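Long-range contact in endonuclease IV (Thermus thermophilus, PDB 3AAM), which cleaves phosphodiester bonds at apurinic or apyrimidinic sites in DNA, as a metal-dependent endonuclease of base excision repair: residues Phe34-Leu46 against Leu82-Lys96. Sequence-based numbering, arbitrary orientation.
Sequences FAKSPRSWRPRAL and LWEKSVASLADDLEK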
# COMPACT_ATOMS: atom_id res chain seq x y z
N PHE A 34 -9.71 -3.07 -1.14
CA PHE A 34 -10.21 -2.14 -0.14
C PHE A 34 -11.08 -3.04 0.73
O PHE A 34 -11.40 -4.15 0.32
CB PHE A 34 -11.10 -1.05 -0.76
CG PHE A 34 -10.36 -0.01 -1.55
CD1 PHE A 34 -9.33 0.72 -0.97
CD2 PHE A 34 -10.71 0.26 -2.87
CE1 PHE A 34 -8.67 1.72 -1.68
CE2 PHE A 34 -10.06 1.26 -3.60
CZ PHE A 34 -9.03 1.99 -3.00
N ALA A 35 -11.46 -2.56 1.91
CA ALA A 35 -12.32 -3.34 2.80
C ALA A 35 -13.77 -2.87 2.65
O ALA A 35 -14.69 -3.45 3.21
CB ALA A 35 -11.86 -3.19 4.25
N LYS A 36 -13.94 -1.80 1.88
CA LYS A 36 -15.24 -1.21 1.58
C LYS A 36 -15.02 -0.13 0.53
O LYS A 36 -13.88 0.26 0.28
CB LYS A 36 -15.90 -0.61 2.83
CG LYS A 36 -15.23 0.63 3.39
CD LYS A 36 -14.18 0.29 4.42
CE LYS A 36 -13.81 1.50 5.25
NZ LYS A 36 -12.94 1.11 6.40
N SER A 37 -16.10 0.35 -0.08
CA SER A 37 -15.97 1.39 -1.09
C SER A 37 -15.21 2.57 -0.50
O SER A 37 -15.55 3.06 0.58
CB SER A 37 -17.34 1.85 -1.58
OG SER A 37 -17.21 2.86 -2.56
N PRO A 38 -14.16 3.03 -1.19
CA PRO A 38 -13.35 4.16 -0.71
C PRO A 38 -14.08 5.50 -0.76
O PRO A 38 -13.66 6.47 -0.13
CB PRO A 38 -12.14 4.12 -1.63
CG PRO A 38 -12.71 3.60 -2.91
CD PRO A 38 -13.60 2.48 -2.43
N ARG A 39 -15.17 5.55 -1.52
CA ARG A 39 -15.95 6.78 -1.66
C ARG A 39 -16.90 7.04 -0.49
O ARG A 39 -17.42 8.15 -0.35
CB ARG A 39 -16.75 6.74 -2.96
CG ARG A 39 -16.30 7.74 -4.02
CD ARG A 39 -14.88 7.48 -4.48
NE ARG A 39 -14.53 8.32 -5.62
CZ ARG A 39 -13.34 8.32 -6.22
NH1 ARG A 39 -12.38 7.52 -5.78
NH2 ARG A 39 -13.12 9.12 -7.25
N SER A 40 -17.13 6.03 0.34
CA SER A 40 -18.03 6.21 1.47
C SER A 40 -17.44 5.74 2.79
O SER A 40 -16.58 4.85 2.81
CB SER A 40 -19.36 5.50 1.20
OG SER A 40 -19.16 4.13 0.87
N TRP A 41 -17.90 6.34 3.88
CA TRP A 41 -17.42 5.99 5.21
C TRP A 41 -18.08 4.74 5.78
O TRP A 41 -17.57 4.14 6.72
CB TRP A 41 -17.65 7.15 6.19
CG TRP A 41 -16.86 8.38 5.91
CD1 TRP A 41 -17.25 9.48 5.19
CD2 TRP A 41 -15.52 8.66 6.36
NE1 TRP A 41 -16.25 10.42 5.17
CE2 TRP A 41 -15.18 9.94 5.88
CE3 TRP A 41 -14.59 7.94 7.12
CZ2 TRP A 41 -13.93 10.52 6.14
CZ3 TRP A 41 -13.35 8.52 7.37
CH2 TRP A 41 -13.04 9.80 6.88
N ARG A 42 -19.22 4.37 5.21
CA ARG A 42 -19.97 3.20 5.69
C ARG A 42 -19.20 1.89 5.56
O ARG A 42 -18.72 1.54 4.48
CB ARG A 42 -21.29 3.08 4.93
CG ARG A 42 -22.53 3.31 5.78
CD ARG A 42 -22.61 4.73 6.32
NE ARG A 42 -23.74 4.90 7.23
CZ ARG A 42 -24.06 6.05 7.82
NH1 ARG A 42 -25.10 6.12 8.64
NH2 ARG A 42 -23.35 7.14 7.57
N PRO A 43 -19.07 1.14 6.67
CA PRO A 43 -18.35 -0.14 6.62
C PRO A 43 -19.14 -1.14 5.79
O PRO A 43 -20.37 -1.09 5.75
CB PRO A 43 -18.24 -0.54 8.09
CG PRO A 43 -19.47 0.06 8.68
CD PRO A 43 -19.51 1.43 8.05
N ARG A 44 -18.43 -2.07 5.15
CA ARG A 44 -19.07 -3.08 4.32
C ARG A 44 -19.22 -4.39 5.08
O ARG A 44 -18.24 -4.97 5.56
CB ARG A 44 -18.24 -3.32 3.05
CG ARG A 44 -18.72 -4.48 2.19
CD ARG A 44 -17.81 -4.63 0.97
NE ARG A 44 -18.19 -5.77 0.13
CZ ARG A 44 -18.02 -7.04 0.46
NH1 ARG A 44 -17.47 -7.36 1.63
NH2 ARG A 44 -18.40 -8.00 -0.37
N ALA A 45 -20.46 -4.86 5.20
CA ALA A 45 -20.73 -6.10 5.91
C ALA A 45 -19.94 -7.26 5.32
O ALA A 45 -19.88 -7.44 4.10
CB ALA A 45 -22.22 -6.41 5.86
N LEU A 46 -19.32 -8.04 6.20
CA LEU A 46 -18.53 -9.19 5.79
C LEU A 46 -19.09 -10.42 6.51
O LEU A 46 -18.85 -10.61 7.70
CB LEU A 46 -17.07 -8.97 6.16
CG LEU A 46 -16.04 -9.91 5.53
CD1 LEU A 46 -16.03 -9.71 4.02
CD2 LEU A 46 -14.66 -9.61 6.11
N LEU A 82 -13.16 14.87 11.93
CA LEU A 82 -12.82 14.02 10.80
C LEU A 82 -11.81 12.99 11.33
O LEU A 82 -11.68 11.89 10.80
CB LEU A 82 -12.17 14.85 9.68
CG LEU A 82 -11.43 14.08 8.58
CD1 LEU A 82 -12.40 13.17 7.84
CD2 LEU A 82 -10.79 15.06 7.61
N TRP A 83 -11.11 13.36 12.40
CA TRP A 83 -10.13 12.47 13.00
C TRP A 83 -10.82 11.23 13.55
O TRP A 83 -10.41 10.10 13.25
CB TRP A 83 -9.39 13.19 14.14
CG TRP A 83 -8.19 12.45 14.65
CD1 TRP A 83 -6.99 12.28 14.00
CD2 TRP A 83 -8.06 11.79 15.91
NE1 TRP A 83 -6.13 11.57 14.79
CE2 TRP A 83 -6.75 11.25 15.97
CE3 TRP A 83 -8.92 11.60 17.01
CZ2 TRP A 83 -6.28 10.53 17.08
CZ3 TRP A 83 -8.45 10.89 18.11
CH2 TRP A 83 -7.14 10.36 18.13
N GLU A 84 -11.87 11.42 14.34
CA GLU A 84 -12.61 10.30 14.91
C GLU A 84 -13.16 9.40 13.80
O GLU A 84 -13.10 8.18 13.90
CB GLU A 84 -13.76 10.81 15.78
CG GLU A 84 -13.37 11.18 17.21
CD GLU A 84 -12.72 12.55 17.34
OE1 GLU A 84 -12.36 12.92 18.48
OE2 GLU A 84 -12.59 13.27 16.33
N LYS A 85 -13.70 10.02 12.75
CA LYS A 85 -14.25 9.25 11.64
C LYS A 85 -13.14 8.43 10.98
O LYS A 85 -13.33 7.26 10.65
CB LYS A 85 -14.90 10.19 10.62
CG LYS A 85 -15.99 11.07 11.21
CD LYS A 85 -16.49 12.12 10.23
CE LYS A 85 -17.39 11.52 9.16
NZ LYS A 85 -16.70 10.49 8.35
N SER A 86 -11.98 9.06 10.81
CA SER A 86 -10.83 8.41 10.18
C SER A 86 -10.28 7.26 11.02
O SER A 86 -9.99 6.19 10.49
CB SER A 86 -9.73 9.45 9.93
OG SER A 86 -10.21 10.48 9.09
N VAL A 87 -10.14 7.50 12.32
CA VAL A 87 -9.64 6.47 13.23
C VAL A 87 -10.57 5.26 13.22
O VAL A 87 -10.13 4.12 13.12
CB VAL A 87 -9.51 7.01 14.67
CG1 VAL A 87 -9.26 5.88 15.65
CG2 VAL A 87 -8.36 8.02 14.74
N ALA A 88 -11.88 5.52 13.31
CA ALA A 88 -12.87 4.45 13.30
C ALA A 88 -12.86 3.69 11.98
O ALA A 88 -13.02 2.47 11.96
CB ALA A 88 -14.26 5.03 13.57
N SER A 89 -12.68 4.40 10.87
CA SER A 89 -12.66 3.74 9.57
C SER A 89 -11.44 2.84 9.43
O SER A 89 -11.55 1.72 8.91
CB SER A 89 -12.67 4.79 8.44
OG SER A 89 -12.63 4.16 7.17
N LEU A 90 -10.29 3.31 9.90
CA LEU A 90 -9.07 2.52 9.82
C LEU A 90 -9.18 1.30 10.74
O LEU A 90 -8.66 0.24 10.41
CB LEU A 90 -7.85 3.37 10.20
CG LEU A 90 -6.48 2.67 10.09
CD1 LEU A 90 -6.26 2.12 8.69
CD2 LEU A 90 -5.38 3.65 10.46
N ALA A 91 -9.85 1.46 11.87
CA ALA A 91 -10.03 0.35 12.80
C ALA A 91 -10.85 -0.72 12.09
O ALA A 91 -10.60 -1.92 12.25
CB ALA A 91 -10.74 0.81 14.06
N ASP A 92 -11.83 -0.29 11.31
CA ASP A 92 -12.67 -1.22 10.56
C ASP A 92 -11.81 -1.99 9.57
O ASP A 92 -11.95 -3.20 9.43
CB ASP A 92 -13.79 -0.47 9.83
CG ASP A 92 -14.52 -1.35 8.82
OD1 ASP A 92 -15.20 -2.31 9.23
OD2 ASP A 92 -14.40 -1.07 7.60
N ASP A 93 -10.92 -1.29 8.87
CA ASP A 93 -10.04 -1.94 7.90
C ASP A 93 -9.22 -3.03 8.59
O ASP A 93 -9.07 -4.13 8.07
CB ASP A 93 -9.07 -0.95 7.25
CG ASP A 93 -9.76 0.04 6.33
OD1 ASP A 93 -10.74 -0.34 5.66
OD2 ASP A 93 -9.30 1.20 6.27
N LEU A 94 -8.69 -2.71 9.77
CA LEU A 94 -7.87 -3.66 10.51
C LEU A 94 -8.68 -4.87 11.00
O LEU A 94 -8.19 -6.00 10.95
CB LEU A 94 -7.22 -2.96 11.70
CG LEU A 94 -6.17 -1.91 11.33
CD1 LEU A 94 -5.87 -1.01 12.52
CD2 LEU A 94 -4.90 -2.61 10.86
N GLU A 95 -9.90 -4.62 11.46
CA GLU A 95 -10.77 -5.68 11.94
C GLU A 95 -11.16 -6.61 10.79
O GLU A 95 -11.17 -7.83 10.95
CB GLU A 95 -12.02 -5.07 12.59
CG GLU A 95 -11.74 -4.39 13.93
CD GLU A 95 -12.76 -3.31 14.28
OE1 GLU A 95 -13.86 -3.31 13.69
OE2 GLU A 95 -12.45 -2.47 15.15
N LYS A 96 -11.47 -6.02 9.64
CA LYS A 96 -11.85 -6.81 8.47
C LYS A 96 -10.64 -7.62 8.01
O LYS A 96 -10.77 -8.79 7.65
CB LYS A 96 -12.35 -5.88 7.35
CG LYS A 96 -13.68 -5.17 7.67
CD LYS A 96 -14.86 -6.13 7.57
CE LYS A 96 -16.11 -5.61 8.28
NZ LYS A 96 -16.62 -4.30 7.78
O HOH W 1 -10.60 -0.07 2.98
O HOH W 2 -15.74 -2.55 5.65
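The indole of W41 lies against the first turns of helix 82-100, with the amino group of K85 over one face. K85 NZ stands 2.9 Å from the centroid of the W41 five-membered ring, 12° off its normal, an unusually short cation-pi contact. Bends at chi3 (75°) and chi4 (-60°) fold the lysine chain back over the indole, and its CB makes a CH-pi contact with the six-membered ring. L82 CD1 touches W41 CZ2 at 3.5 Å, while S86 OG and S89 CB meet the ring edge. Were W41 shortened to an alanine, the K85 ammonium would probably lose its aromatic partner and a gap open beside L82 and S89. Further along, the side chains of K36 and D92 approach from opposite directions, and the buried K36 ammonium bridges two carboxylates. K36 NZ lies 2.7 Å from D93 OD1, which it meets from above the carboxylate plane, and 2.9 Å from D92 OD2, where it takes the anti lone pair; a weak bond to S89 O adds a third acceptor. The other oxygen of D92, OD1, receives K96 NZ on its syn lone pair at 2.8 Å. K96 NZ also donates to R44 O at 2.8 Å, and the lysine's CD packs on L46 CD2. One water joins A35 N to D93 OD1; a second links R44 N with K96 NZ. This salt-bridge network ties the loop between strand 31-34 and helix 48-60 of the TIM barrel to helix 82-100, whose opposite flank packs through L90 and L94 on strand 104-107 and through V87 on helix 114-128.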